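Local atomic coordinates of exotoxin 3 (Staphylococcus aureus, PDB entry 2Z8L), a protein that binds the sialylated glycan sialyl Lewis X and belongs to the staphylococcal superantigen-like toxins, probably acting on sialylated host glycoproteins. Residues His132-Glu137 with Arg198-Met203; Val170-Lys173 with Tyr177-Phe180. All coordinates share one frame; numbering follows the deposited sequence.

Contact 1 of 2, residues His132-Glu137 with Arg198-Met203; sequences HYIYKE and RNIEKM. Unlike the reference sequence in segment 132-137: His-132 (reference Tyr). Unlike the reference sequence in segment 198-203: Met-203 (reference Ile).
His-132 holds CG anti to its own nitrogen (chi1 180°), while Met-203, its CG anti to the carbonyl carbon, bends at chi3 (-59°); Met-203 CE thereby comes up against His-132 CB, with His-132 CG 3.7 Å away. Met-203 SD stands further off, 5.3 Å from the His-132 ring centroid and oblique to it. Unbranched and flexible, methionine reaches across to His-132 with its end methyl. Both residues also lean on Leu-148 of helix 141-155.

Next along, Ile-134 and Ile-200 cross at about a right angle and touch through their CD1 methyls, 4.1 Å apart. Beta-branched isoleucine suits both extended backbones and the buried site. This is the beta-grasp domain, whose mixed sheet packs against helix 141-155; the 132-137 loop runs beside the start of strand 200-207, where Glu-201 and Lys-202 form a classic beta bulge opposite Ile-171.

At the outer end Glu-137 lies alongside Arg-198, pointing the same way. Glu-137 CG lies 3.9 Å above the plane of the Arg-198 guanidinium, over its centre, and the carboxylate is turned only 15° from that plane. The glutamate methylenes offer the flat cation an apolar surface, leaving the carboxylate to bond to Tyr-106, Gln-103 and Gly-104; Arg-198 NE pairs with Asp-196. Glu-137 OE2 and Arg-198 NH1, 4.6 Å apart, probably attract only weakly, the oxygen lying well out of the guanidinium plane.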
ATOM      1  N   HIS A 132      -6.472  11.181  -7.037  1.00 16.18           N
ATOM      2  CA  HIS A 132      -5.729   9.955  -7.045  1.00 15.44           C
ATOM      3  C   HIS A 132      -6.674   8.935  -7.662  1.00 14.73           C
ATOM      4  O   HIS A 132      -7.718   8.627  -7.108  1.00 16.70           O
ATOM      5  CB  HIS A 132      -5.370   9.513  -5.646  1.00 16.45           C
ATOM      6  CG  HIS A 132      -4.598   8.241  -5.595  1.00 18.65           C
ATOM      7  ND1 HIS A 132      -3.278   8.167  -5.972  1.00 23.89           N
ATOM      8  CD2 HIS A 132      -4.962   6.991  -5.226  1.00 25.76           C
ATOM      9  CE1 HIS A 132      -2.857   6.922  -5.820  1.00 27.19           C
ATOM     10  NE2 HIS A 132      -3.855   6.190  -5.361  1.00 25.53           N
ATOM     11  N   TYR A 133      -6.249   8.389  -8.767  1.00 13.35           N
ATOM     12  CA  TYR A 133      -7.068   7.437  -9.502  1.00 13.44           C
ATOM     13  C   TYR A 133      -6.927   6.027  -8.938  1.00 13.76           C
ATOM     14  O   TYR A 133      -5.818   5.484  -8.798  1.00 14.04           O
ATOM     15  CB  TYR A 133      -6.684   7.494 -10.954  1.00 14.97           C
ATOM     16  CG  TYR A 133      -6.834   8.870 -11.520  1.00 14.62           C
ATOM     17  CD1 TYR A 133      -8.085   9.442 -11.667  1.00 15.09           C
ATOM     18  CD2 TYR A 133      -5.723   9.637 -11.863  1.00 19.85           C
ATOM     19  CE1 TYR A 133      -8.269  10.714 -12.169  1.00 19.01           C
ATOM     20  CE2 TYR A 133      -5.895  10.929 -12.382  1.00 20.88           C
ATOM     21  CZ  TYR A 133      -7.179  11.462 -12.527  1.00 20.50           C
ATOM     22  OH  TYR A 133      -7.371  12.735 -13.058  1.00 22.76           O
ATOM     23  N   ILE A 134      -8.094   5.375  -8.727  1.00 11.82           N
ATOM     24  CA  ILE A 134      -8.198   4.069  -8.143  1.00 11.83           C
ATOM     25  C   ILE A 134      -8.699   3.121  -9.223  1.00 11.98           C
ATOM     26  O   ILE A 134      -9.716   3.397  -9.841  1.00 10.59           O
ATOM     27  CB  ILE A 134      -9.246   4.072  -6.977  1.00 12.15           C
ATOM     28  CG1 ILE A 134      -8.920   5.094  -5.865  1.00 13.47           C
ATOM     29  CG2 ILE A 134      -9.468   2.710  -6.371  1.00 12.40           C
ATOM     30  CD1 ILE A 134      -7.676   4.814  -5.178  1.00 18.99           C
ATOM     31  N   TYR A 135      -7.954   2.036  -9.451  1.00 11.50           N
ATOM     32  CA  TYR A 135      -8.302   1.042 -10.471  1.00 12.20           C
ATOM     33  C   TYR A 135      -8.796  -0.269  -9.910  1.00 12.11           C
ATOM     34  O   TYR A 135      -9.212  -1.131 -10.701  1.00 14.19           O
ATOM     35  CB  TYR A 135      -7.090   0.790 -11.399  1.00 14.24           C
ATOM     36  CG  TYR A 135      -6.658   2.036 -12.139  1.00 13.08           C
ATOM     37  CD1 TYR A 135      -7.086   2.286 -13.425  1.00 16.84           C
ATOM     38  CD2 TYR A 135      -5.802   2.950 -11.552  1.00 19.54           C
ATOM     39  CE1 TYR A 135      -6.695   3.429 -14.106  1.00 17.62           C
ATOM     40  CE2 TYR A 135      -5.411   4.074 -12.241  1.00 16.42           C
ATOM     41  CZ  TYR A 135      -5.870   4.304 -13.497  1.00 18.19           C
ATOM     42  OH  TYR A 135      -5.503   5.422 -14.244  1.00 21.55           O
ATOM     43  N   LYS A 136      -8.795  -0.419  -8.597  1.00 12.50           N
ATOM     44  CA  LYS A 136      -9.101  -1.681  -7.976  1.00 12.89           C
ATOM     45  C   LYS A 136     -10.306  -1.630  -7.065  1.00 12.00           C
ATOM     46  O   LYS A 136     -10.430  -0.729  -6.273  1.00 12.06           O
ATOM     47  CB  LYS A 136      -7.845  -2.235  -7.230  1.00 14.43           C
ATOM     48  CG  LYS A 136      -6.834  -2.786  -8.240  1.00 18.08           C
ATOM     49  CD  LYS A 136      -5.517  -3.259  -7.623  1.00 18.29           C
ATOM     50  CE  LYS A 136      -5.699  -4.172  -6.365  1.00 19.89           C
ATOM     51  NZ  LYS A 136      -6.550  -5.444  -6.475  1.00 17.95           N
ATOM     52  N   GLU A 137     -11.108  -2.691  -7.114  1.00 10.54           N
ATOM     53  CA  GLU A 137     -12.227  -2.859  -6.220  1.00 11.43           C
ATOM     54  C   GLU A 137     -11.779  -3.053  -4.806  1.00 12.64           C
ATOM     55  O   GLU A 137     -12.445  -2.575  -3.904  1.00 13.88           O
ATOM     56  CB  GLU A 137     -13.074  -4.071  -6.628  1.00 11.65           C
ATOM     57  CG  GLU A 137     -13.732  -3.900  -7.952  1.00 10.72           C
ATOM     58  CD  GLU A 137     -14.179  -5.232  -8.579  1.00 10.75           C
ATOM     59  OE1 GLU A 137     -14.050  -6.299  -7.919  1.00 12.50           O
ATOM     60  OE2 GLU A 137     -14.587  -5.176  -9.735  1.00 11.90           O
ATOM     61  N   ARG A 198     -13.900   1.525  -4.329  1.00 11.60           N
ATOM     62  CA  ARG A 198     -15.059   2.267  -4.832  1.00 13.85           C
ATOM     63  C   ARG A 198     -15.637   3.235  -3.786  1.00 14.25           C
ATOM     64  O   ARG A 198     -16.382   4.153  -4.143  1.00 15.54           O
ATOM     65  CB  ARG A 198     -16.104   1.298  -5.325  1.00 15.02           C
ATOM     66  CG  ARG A 198     -15.688   0.558  -6.558  1.00 14.77           C
ATOM     67  CD  ARG A 198     -16.492  -0.681  -6.819  1.00 17.19           C
ATOM     68  NE  ARG A 198     -16.407  -1.645  -5.748  1.00 17.19           N
ATOM     69  CZ  ARG A 198     -16.968  -2.845  -5.806  1.00 24.06           C
ATOM     70  NH1 ARG A 198     -17.601  -3.245  -6.907  1.00 24.68           N
ATOM     71  NH2 ARG A 198     -16.867  -3.647  -4.759  1.00 26.16           N
ATOM     72  N   ASN A 199     -15.336   2.992  -2.513  1.00 13.27           N
ATOM     73  CA  ASN A 199     -15.957   3.715  -1.435  1.00 13.69           C
ATOM     74  C   ASN A 199     -15.059   4.778  -0.802  1.00 12.62           C
ATOM     75  O   ASN A 199     -15.423   5.378   0.213  1.00 13.14           O
ATOM     76  CB  ASN A 199     -16.442   2.756  -0.349  1.00 13.54           C
ATOM     77  CG  ASN A 199     -17.642   1.925  -0.775  1.00 16.21           C
ATOM     78  OD1 ASN A 199     -18.298   2.209  -1.768  1.00 19.45           O
ATOM     79  ND2 ASN A 199     -17.903   0.877  -0.027  1.00 17.60           N
ATOM     80  N   ILE A 200     -13.868   5.007  -1.340  1.00 12.80           N
ATOM     81  CA  ILE A 200     -13.052   6.095  -0.860  1.00 12.82           C
ATOM     82  C   ILE A 200     -13.688   7.392  -1.326  1.00 13.56           C
ATOM     83  O   ILE A 200     -14.018   7.556  -2.523  1.00 13.89           O
ATOM     84  CB  ILE A 200     -11.596   5.981  -1.402  1.00 13.68           C
ATOM     85  CG1 ILE A 200     -10.945   4.707  -0.911  1.00 13.66           C
ATOM     86  CG2 ILE A 200     -10.756   7.196  -0.968  1.00 12.36           C
ATOM     87  CD1 ILE A 200      -9.595   4.361  -1.565  1.00 14.21           C
ATOM     88  N   GLU A 201     -13.846   8.328  -0.402  1.00 13.08           N
ATOM     89  CA  GLU A 201     -14.402   9.644  -0.723  1.00 14.63           C
ATOM     90  C   GLU A 201     -13.325  10.663  -1.073  1.00 15.95           C
ATOM     91  O   GLU A 201     -13.460  11.419  -2.023  1.00 16.86           O
ATOM     92  CB  GLU A 201     -15.250  10.159   0.447  1.00 15.50           C
ATOM     93  CG  GLU A 201     -15.906  11.552   0.229  1.00 18.73           C
ATOM     94  CD  GLU A 201     -16.701  11.728  -1.079  1.00 26.95           C
ATOM     95  OE1 GLU A 201     -17.199  10.741  -1.678  1.00 30.72           O
ATOM     96  OE2 GLU A 201     -16.861  12.910  -1.508  1.00 32.71           O
ATOM     97  N   LYS A 202     -12.295  10.743  -0.239  1.00 15.20           N
ATOM     98  CA  LYS A 202     -11.306  11.787  -0.331  1.00 16.94           C
ATOM     99  C   LYS A 202     -10.077  11.380   0.484  1.00 15.71           C
ATOM    100  O   LYS A 202     -10.136  10.485   1.323  1.00 13.64           O
ATOM    101  CB  LYS A 202     -11.900  13.072   0.196  1.00 16.88           C
ATOM    102  CG  LYS A 202     -10.937  14.124   0.542  1.00 23.78           C
ATOM    103  CD  LYS A 202     -11.616  15.381   0.988  1.00 24.26           C
ATOM    104  CE  LYS A 202     -12.548  15.175   2.172  1.00 28.15           C
ATOM    105  NZ  LYS A 202     -12.823  16.524   2.811  1.00 32.29           N
ATOM    106  N   MET A 203      -8.917  11.953   0.175  1.00 16.60           N
ATOM    107  CA  MET A 203      -7.721  11.709   0.938  1.00 18.22           C
ATOM    108  C   MET A 203      -7.127  13.064   1.248  1.00 17.30           C
ATOM    109  O   MET A 203      -7.318  14.027   0.481  1.00 16.54           O
ATOM    110  CB  MET A 203      -6.773  10.858   0.132  1.00 18.67           C
ATOM    111  CG  MET A 203      -7.490   9.588  -0.243  1.00 24.22           C
ATOM    112  SD  MET A 203      -6.539   8.471  -1.156  1.00 30.56           S
ATOM    113  CE  MET A 203      -6.157   9.474  -2.523  1.00 29.03           C
TER

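Contact 2 of 2, residues Val170-Lys173 with Tyr177-Phe180; sequences VIMK and YYTF. Unlike the reference sequence in segment 170-173: Ile-171 (reference Thr). With SIA (N-acetyl-alpha-neuraminic acid), chain B.
Val-170 and Tyr-178 form a hydrogen-bonded antiparallel pair: Val-170 N reaches Tyr-178 O at 2.8 Å, and Tyr-178 N reaches Val-170 O at 2.9 Å. The second oxygen also receives a CA-H...O contact from Tyr-177, which with Ile-171 makes the neighbouring non-hydrogen-bonded pair.

Apolar contacts lie on the face that carries Val-170 and Tyr-178. Val-170 CG2 meets Phe-180 CE2 at 4.0 Å, the two side chains crossing obliquely. Met-172, bent at chi2 (-64°) and chi3, lays CG and SD along the Tyr-178 edge in a Met-aromatic contact; CG comes within 3.7 Å of CE2.

These strands make a beta hairpin at the margin of the beta-grasp sheet, the outer one carrying part of the sialyl Lewis X pocket.

Tyr-177 O accepts from sialic acid N5 at 2.8 Å; Thr-179 N bonds to sialic acid O1A at 2.9 Å. Threonine suits its place because OG1 of Thr-179, beside the backbone N-H (chi1 -58°), reaches sialic acid O1B at 2.7 Å. Arg-190 and Asp-193 add further bonds. Broad tyrosine rings also meet the sugar: Tyr-178 turns its edge to O8 (CD1 to O8 3.5 Å), and O4 lies over one Tyr-177 face, offset toward the rim.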
ATOM      1  N   VAL A 170      -7.163   8.783   4.764  1.00 13.79           N
ATOM      2  CA  VAL A 170      -8.070   8.299   3.703  1.00 12.92           C
ATOM      3  C   VAL A 170      -9.465   8.197   4.295  1.00 13.28           C
ATOM      4  O   VAL A 170      -9.649   7.539   5.321  1.00 13.35           O
ATOM      5  CB  VAL A 170      -7.627   6.908   3.217  1.00 12.77           C
ATOM      6  CG1 VAL A 170      -8.637   6.332   2.241  1.00 14.08           C
ATOM      7  CG2 VAL A 170      -6.166   6.955   2.619  1.00 16.73           C
ATOM      8  N   ILE A 171     -10.430   8.901   3.714  1.00 12.76           N
ATOM      9  CA  ILE A 171     -11.751   9.030   4.282  1.00 13.18           C
ATOM     10  C   ILE A 171     -12.737   8.318   3.356  1.00 13.37           C
ATOM     11  O   ILE A 171     -12.722   8.504   2.117  1.00 13.22           O
ATOM     12  CB  ILE A 171     -12.152  10.501   4.424  1.00 13.13           C
ATOM     13  CG1 ILE A 171     -11.130  11.260   5.275  1.00 14.99           C
ATOM     14  CG2 ILE A 171     -13.590  10.568   5.031  1.00 13.51           C
ATOM     15  CD1 ILE A 171     -11.146  12.823   5.101  1.00 19.04           C
ATOM     16  N   MET A 172     -13.585   7.498   3.966  1.00 12.88           N
ATOM     17  CA  MET A 172     -14.524   6.689   3.225  1.00 13.49           C
ATOM     18  C   MET A 172     -15.869   7.412   3.134  1.00 13.89           C
ATOM     19  O   MET A 172     -16.164   8.340   3.903  1.00 13.83           O
ATOM     20  CB  MET A 172     -14.670   5.325   3.889  1.00 14.03           C
ATOM     21  CG  MET A 172     -13.341   4.643   4.199  1.00 14.87           C
ATOM     22  SD  MET A 172     -12.427   4.279   2.694  1.00 15.38           S
ATOM     23  CE  MET A 172     -13.375   2.948   1.981  1.00 16.92           C
ATOM     24  N   LYS A 173     -16.655   7.008   2.156  1.00 14.13           N
ATOM     25  CA  LYS A 173     -18.003   7.601   1.988  1.00 16.29           C
ATOM     26  C   LYS A 173     -18.877   7.471   3.235  1.00 17.66           C
ATOM     27  O   LYS A 173     -19.699   8.378   3.531  1.00 18.42           O
ATOM     28  CB  LYS A 173     -18.668   6.995   0.758  1.00 16.47           C
ATOM     29  CG  LYS A 173     -17.973   7.449  -0.533  1.00 16.82           C
ATOM     30  CD  LYS A 173     -18.523   6.834  -1.783  1.00 19.26           C
ATOM     31  CE  LYS A 173     -17.789   7.382  -2.999  1.00 21.62           C
ATOM     32  NZ  LYS A 173     -18.188   6.592  -4.185  1.00 26.95           N
ATOM     33  N   TYR A 177     -12.356   6.194   8.478  1.00 14.10           N
ATOM     34  CA  TYR A 177     -11.067   6.698   7.942  1.00 13.21           C
ATOM     35  C   TYR A 177      -9.896   5.872   8.362  1.00 13.35           C
ATOM     36  O   TYR A 177      -9.942   5.084   9.316  1.00 12.71           O
ATOM     37  CB  TYR A 177     -10.809   8.152   8.356  1.00 15.37           C
ATOM     38  CG  TYR A 177     -10.747   8.370   9.859  1.00 16.51           C
ATOM     39  CD1 TYR A 177      -9.556   8.229  10.536  1.00 19.81           C
ATOM     40  CD2 TYR A 177     -11.873   8.755  10.586  1.00 20.82           C
ATOM     41  CE1 TYR A 177      -9.468   8.430  11.899  1.00 19.76           C
ATOM     42  CE2 TYR A 177     -11.787   8.975  11.980  1.00 22.77           C
ATOM     43  CZ  TYR A 177     -10.574   8.799  12.615  1.00 21.57           C
ATOM     44  OH  TYR A 177     -10.437   8.996  13.983  1.00 24.19           O
ATOM     45  N   TYR A 178      -8.809   6.053   7.612  1.00 10.84           N
ATOM     46  CA  TYR A 178      -7.550   5.367   7.882  1.00 10.93           C
ATOM     47  C   TYR A 178      -6.426   6.412   7.889  1.00 11.58           C
ATOM     48  O   TYR A 178      -6.374   7.249   6.999  1.00 15.26           O
ATOM     49  CB  TYR A 178      -7.307   4.335   6.814  1.00 11.55           C
ATOM     50  CG  TYR A 178      -8.470   3.347   6.724  1.00 11.05           C
ATOM     51  CD1 TYR A 178      -8.488   2.215   7.476  1.00 12.92           C
ATOM     52  CD2 TYR A 178      -9.519   3.592   5.880  1.00 12.42           C
ATOM     53  CE1 TYR A 178      -9.520   1.313   7.383  1.00 15.02           C
ATOM     54  CE2 TYR A 178     -10.593   2.720   5.790  1.00 13.79           C
ATOM     55  CZ  TYR A 178     -10.578   1.578   6.559  1.00 14.59           C
ATOM     56  OH  TYR A 178     -11.618   0.678   6.450  1.00 17.38           O
ATOM     57  N   THR A 179      -5.514   6.315   8.849  1.00 12.08           N
ATOM     58  CA  THR A 179      -4.491   7.320   9.056  1.00 11.57           C
ATOM     59  C   THR A 179      -3.119   6.671   8.878  1.00 12.11           C
ATOM     60  O   THR A 179      -2.867   5.583   9.445  1.00 13.25           O
ATOM     61  CB  THR A 179      -4.509   7.884  10.490  1.00 13.88           C
ATOM     62  OG1 THR A 179      -5.788   8.428  10.731  1.00 16.93           O
ATOM     63  CG2 THR A 179      -3.499   9.021  10.625  1.00 15.84           C
ATOM     64  N   PHE A 180      -2.264   7.374   8.139  1.00 10.81           N
ATOM     65  CA  PHE A 180      -0.835   6.989   7.899  1.00 10.23           C
ATOM     66  C   PHE A 180       0.034   8.036   8.495  1.00 10.40           C
ATOM     67  O   PHE A 180       0.063   9.167   8.003  1.00 11.65           O
ATOM     68  CB  PHE A 180      -0.444   6.789   6.406  1.00 12.50           C
ATOM     69  CG  PHE A 180      -1.388   5.879   5.640  1.00 13.17           C
ATOM     70  CD1 PHE A 180      -1.817   4.727   6.196  1.00 16.04           C
ATOM     71  CD2 PHE A 180      -1.743   6.184   4.325  1.00 16.63           C
ATOM     72  CE1 PHE A 180      -2.692   3.869   5.487  1.00 14.61           C
ATOM     73  CE2 PHE A 180      -2.580   5.358   3.611  1.00 18.26           C
ATOM     74  CZ  PHE A 180      -3.045   4.179   4.218  1.00 18.16           C
TER
HETATM   75  C1  SIA B   3      -6.832   5.165  12.013  1.00 33.07           C
HETATM   76  C2  SIA B   3      -7.369   4.226  13.099  1.00 28.85           C
HETATM   77  C3  SIA B   3      -8.731   4.678  13.627  1.00 31.82           C
HETATM   78  C4  SIA B   3      -9.827   4.462  12.588  1.00 31.00           C
HETATM   79  C5  SIA B   3      -9.857   3.013  12.071  1.00 31.42           C
HETATM   80  C6  SIA B   3      -8.446   2.665  11.581  1.00 27.31           C
HETATM   81  C7  SIA B   3      -8.243   1.241  11.075  1.00 29.38           C
HETATM   82  C8  SIA B   3      -6.754   0.947  10.837  1.00 28.23           C
HETATM   83  C9  SIA B   3      -6.466  -0.317  10.064  1.00 29.39           C
HETATM   84  C10 SIA B   3     -11.790   2.071  10.870  1.00 35.62           C
HETATM   85  C11 SIA B   3     -12.649   2.152   9.636  1.00 34.77           C
HETATM   86  N5  SIA B   3     -10.805   2.952  10.953  1.00 29.23           N
HETATM   87  O1A SIA B   3      -6.164   4.606  11.116  1.00 29.40           O
HETATM   88  O1B SIA B   3      -7.010   6.409  12.058  1.00 34.10           O
HETATM   89  O4  SIA B   3     -11.121   4.877  13.137  1.00 33.93           O
HETATM   90  O6  SIA B   3      -7.540   2.871  12.673  1.00 29.43           O
HETATM   91  O7  SIA B   3      -8.684   0.309  12.064  1.00 30.26           O
HETATM   92  O8  SIA B   3      -6.231   2.102  10.156  1.00 29.41           O
HETATM   93  O9  SIA B   3      -5.066  -0.606   9.949  1.00 30.37           O
HETATM   94  O10 SIA B   3     -11.939   1.231  11.755  1.00 37.55           O

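In the fold
From the N terminus, the chain passes through the OB-fold domain and enters the beta-grasp domain with strands 114-121 and 124-131. The loop that follows supplies the 132-137 half of contact 1. After strand 138-140 and helix 141-155, strand 167-172 turns back into 177-181, closing contact 2 as a hairpin of three intervening residues. Strand 194-196 then pairs with 138-140 in a separate two-stranded sheet, and 198-203 closes contact 1 across sixty residues, joining the loop after strand 124-131 to the start of strand 200-207; the hairpin lies wholly within this larger loop. Strands 200-207 and 167-172 are sheet neighbours: Glu-201 N to Ile-171 O and Asn-199 O to Lys-173 N are probable hydrogen bonds linking the contacts.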